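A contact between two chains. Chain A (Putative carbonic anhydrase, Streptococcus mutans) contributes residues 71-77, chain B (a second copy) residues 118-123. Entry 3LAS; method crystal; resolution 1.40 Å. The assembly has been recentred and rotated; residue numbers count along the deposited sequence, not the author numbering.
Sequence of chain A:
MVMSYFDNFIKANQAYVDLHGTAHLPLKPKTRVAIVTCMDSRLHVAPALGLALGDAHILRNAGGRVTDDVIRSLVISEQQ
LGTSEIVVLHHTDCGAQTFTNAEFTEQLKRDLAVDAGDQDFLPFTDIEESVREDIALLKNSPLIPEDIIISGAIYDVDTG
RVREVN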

# COMPACT_ATOMS: atom_id res chain seq x y z
N ILE A 71 -6.69 9.03 -1.68
CA ILE A 71 -7.76 9.54 -2.58
C ILE A 71 -7.20 9.64 -3.99
O ILE A 71 -7.86 9.19 -4.95
CB ILE A 71 -8.30 10.83 -2.07
CG1 ILE A 71 -9.11 10.51 -0.80
CG2 ILE A 71 -9.18 11.48 -3.18
CD1 ILE A 71 -9.59 11.62 0.09
N ARG A 72 -5.97 10.16 -4.20
CA ARG A 72 -5.40 10.18 -5.53
C ARG A 72 -5.40 8.79 -6.17
O ARG A 72 -5.74 8.61 -7.35
CB ARG A 72 -3.95 10.72 -5.41
CG ARG A 72 -3.14 10.68 -6.73
CD ARG A 72 -1.67 10.90 -6.47
NE ARG A 72 -1.02 9.75 -5.84
CZ ARG A 72 -0.42 8.75 -6.49
NH1 ARG A 72 -0.37 8.63 -7.81
NH2 ARG A 72 0.19 7.80 -5.79
N SER A 73 -4.96 7.83 -5.36
CA SER A 73 -4.83 6.49 -5.85
C SER A 73 -6.17 5.85 -6.15
O SER A 73 -6.29 5.08 -7.14
CB SER A 73 -4.02 5.65 -4.85
OG SER A 73 -2.70 6.21 -4.67
N LEU A 74 -7.17 6.11 -5.31
CA LEU A 74 -8.48 5.61 -5.56
C LEU A 74 -9.11 6.23 -6.77
O LEU A 74 -9.87 5.54 -7.48
CB LEU A 74 -9.41 5.78 -4.33
CG LEU A 74 -9.06 4.94 -3.13
CD1 LEU A 74 -9.86 5.36 -1.92
CD2 LEU A 74 -9.32 3.45 -3.46
N VAL A 75 -8.91 7.53 -7.04
CA VAL A 75 -9.51 8.15 -8.24
C VAL A 75 -8.84 7.50 -9.44
O VAL A 75 -9.56 7.19 -10.47
CB VAL A 75 -9.23 9.66 -8.20
CG1 VAL A 75 -9.51 10.27 -9.63
CG2 VAL A 75 -9.98 10.33 -7.11
N ILE A 76 -7.56 7.17 -9.45
CA ILE A 76 -6.96 6.43 -10.56
C ILE A 76 -7.57 5.06 -10.61
O ILE A 76 -7.99 4.57 -11.72
CB ILE A 76 -5.39 6.40 -10.39
CG1 ILE A 76 -4.87 7.81 -10.58
CG2 ILE A 76 -4.79 5.39 -11.37
CD1 ILE A 76 -3.41 7.94 -10.05
N SER A 77 -7.67 4.36 -9.50
CA SER A 77 -8.25 3.00 -9.51
C SER A 77 -9.66 2.95 -10.11
O SER A 77 -9.97 2.01 -10.84
CB SER A 77 -8.28 2.52 -8.03
OG SER A 77 -8.86 1.23 -7.92
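Chain B (118-123) DQDFLP

Residues 71-77 of chain A form one stretch of a helix that extends beyond both ends of the segment, with V75(A) N, I76(A) N and S77(A) N hydrogen-bonded to the carbonyl oxygens of I71(A), R72(A) and S73(A) four residues earlier. Against it lies an irregular strip of chain B, residues 118-123, with neither helix nor strand geometry. From their CA positions, 118 to 123 in chain B runs broadly in the same sense as 71 to 77 in chain A. Its backbone is extended at Q119(B) and D120(B) (phi/psi -105/144 and -105/112), bends at F121(B) (-83/-3) and passes through a left-handed conformation at L122(B) (65/43) before opening out again at P123(B). The bend is braced from within, since L122(B) N donates to D120(B) OD1 at 2.9 Å. The two backbones come nearest at R72(A) and F121(B), whose CA atoms are 6.4 Å apart, and the stretches together bury 278 Å².

At the start of the helical segment, I71(A) makes no contact, its side chain ending away from chain B. R72(A) makes the largest contribution from chain A. Its CA-to-CB bond points sideways, but a t, t, p side chain brings the guanidinium up to the bend of chain B. Along the way, R72(A) CB lies 4.0 Å from Q119(B) OE1, R72(A) CG 3.9 Å from F121(B) CD1, and R72(A) CD 3.7 Å from D120(B) O. At its tip, R72(A) NH1 donates a hydrogen bond to F121(B) O at 2.9 Å, with an angle of 141° at the hydrogen; this carbonyl lies at the guanidinium edge, near its plane, whereas L122(B) CD1 covers one face. R72(A) NH1 is also 3.8 Å from L122(B) CB. The side chain thus meets four consecutive residues of chain B. A water adds a second link: it accepts a weak hydrogen bond from R72(A) NH1 at 3.1 Å and lies 2.9 Å from L122(B) O, to which it can donate.

S73(A) points away and L74(A) is out of reach, so the helix next meets chain B at V75(A), roughly one turn beyond R72(A). V75(A) points toward chain B and places its CG1 4.1 Å from F121(B) CE1. I76(A) also points toward chain B, with its CG1 4.3 Å from F121(B) CD1 and its CD1 3.8 Å from F121(B) O. The phenyl ring therefore packs obliquely against the aliphatic part of R72(A) and the side chains of V75(A) and I76(A), an apolar contact beside the polar one made by its own carbonyl. S77(A) is out of reach of the chain B segment.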

# COMPACT_ATOMS: atom_id res chain seq x y z
N ASP B 118 -5.61 21.21 -10.79
CA ASP B 118 -4.55 21.66 -9.84
C ASP B 118 -3.81 20.52 -9.14
O ASP B 118 -2.89 20.75 -8.37
CB ASP B 118 -5.16 22.53 -8.77
N GLN B 119 -4.24 19.29 -9.36
CA GLN B 119 -3.76 18.17 -8.58
C GLN B 119 -2.79 17.38 -9.42
O GLN B 119 -2.96 17.24 -10.61
CB GLN B 119 -4.92 17.26 -8.17
CG GLN B 119 -4.54 15.88 -7.66
CD GLN B 119 -5.64 15.35 -6.76
OE1 GLN B 119 -5.48 14.35 -6.07
NE2 GLN B 119 -6.76 16.06 -6.76
N ASP B 120 -1.74 16.85 -8.78
CA ASP B 120 -0.71 16.12 -9.50
C ASP B 120 -0.93 14.65 -9.21
O ASP B 120 -0.87 14.17 -8.09
CB ASP B 120 0.68 16.48 -8.95
CG ASP B 120 1.78 15.93 -9.81
OD1 ASP B 120 1.58 15.04 -10.67
OD2 ASP B 120 2.96 16.39 -9.69
N PHE B 121 -1.34 13.93 -10.24
CA PHE B 121 -1.64 12.49 -10.15
C PHE B 121 -0.38 11.66 -10.27
O PHE B 121 -0.48 10.42 -10.13
CB PHE B 121 -2.71 12.12 -11.23
CG PHE B 121 -4.03 12.68 -10.84
CD1 PHE B 121 -4.88 12.03 -9.94
CD2 PHE B 121 -4.43 13.90 -11.40
CE1 PHE B 121 -6.12 12.58 -9.56
CE2 PHE B 121 -5.71 14.44 -11.01
CZ PHE B 121 -6.48 13.77 -10.10
N LEU B 122 0.79 12.28 -10.48
CA LEU B 122 2.10 11.58 -10.41
C LEU B 122 2.28 10.52 -11.49
O LEU B 122 2.74 9.40 -11.17
CB LEU B 122 2.40 11.02 -9.00
CG LEU B 122 2.32 12.08 -7.89
CD1 LEU B 122 2.50 11.38 -6.49
CD2 LEU B 122 3.33 13.18 -8.02
N PRO B 123 1.91 10.76 -12.74
CA PRO B 123 2.17 9.79 -13.76
C PRO B 123 3.63 9.69 -14.10
O PRO B 123 4.41 10.52 -13.61
CB PRO B 123 1.43 10.41 -15.02
CG PRO B 123 1.56 11.90 -14.79
CD PRO B 123 1.34 12.04 -13.21
O HOH W 1 0.53 7.60 -10.55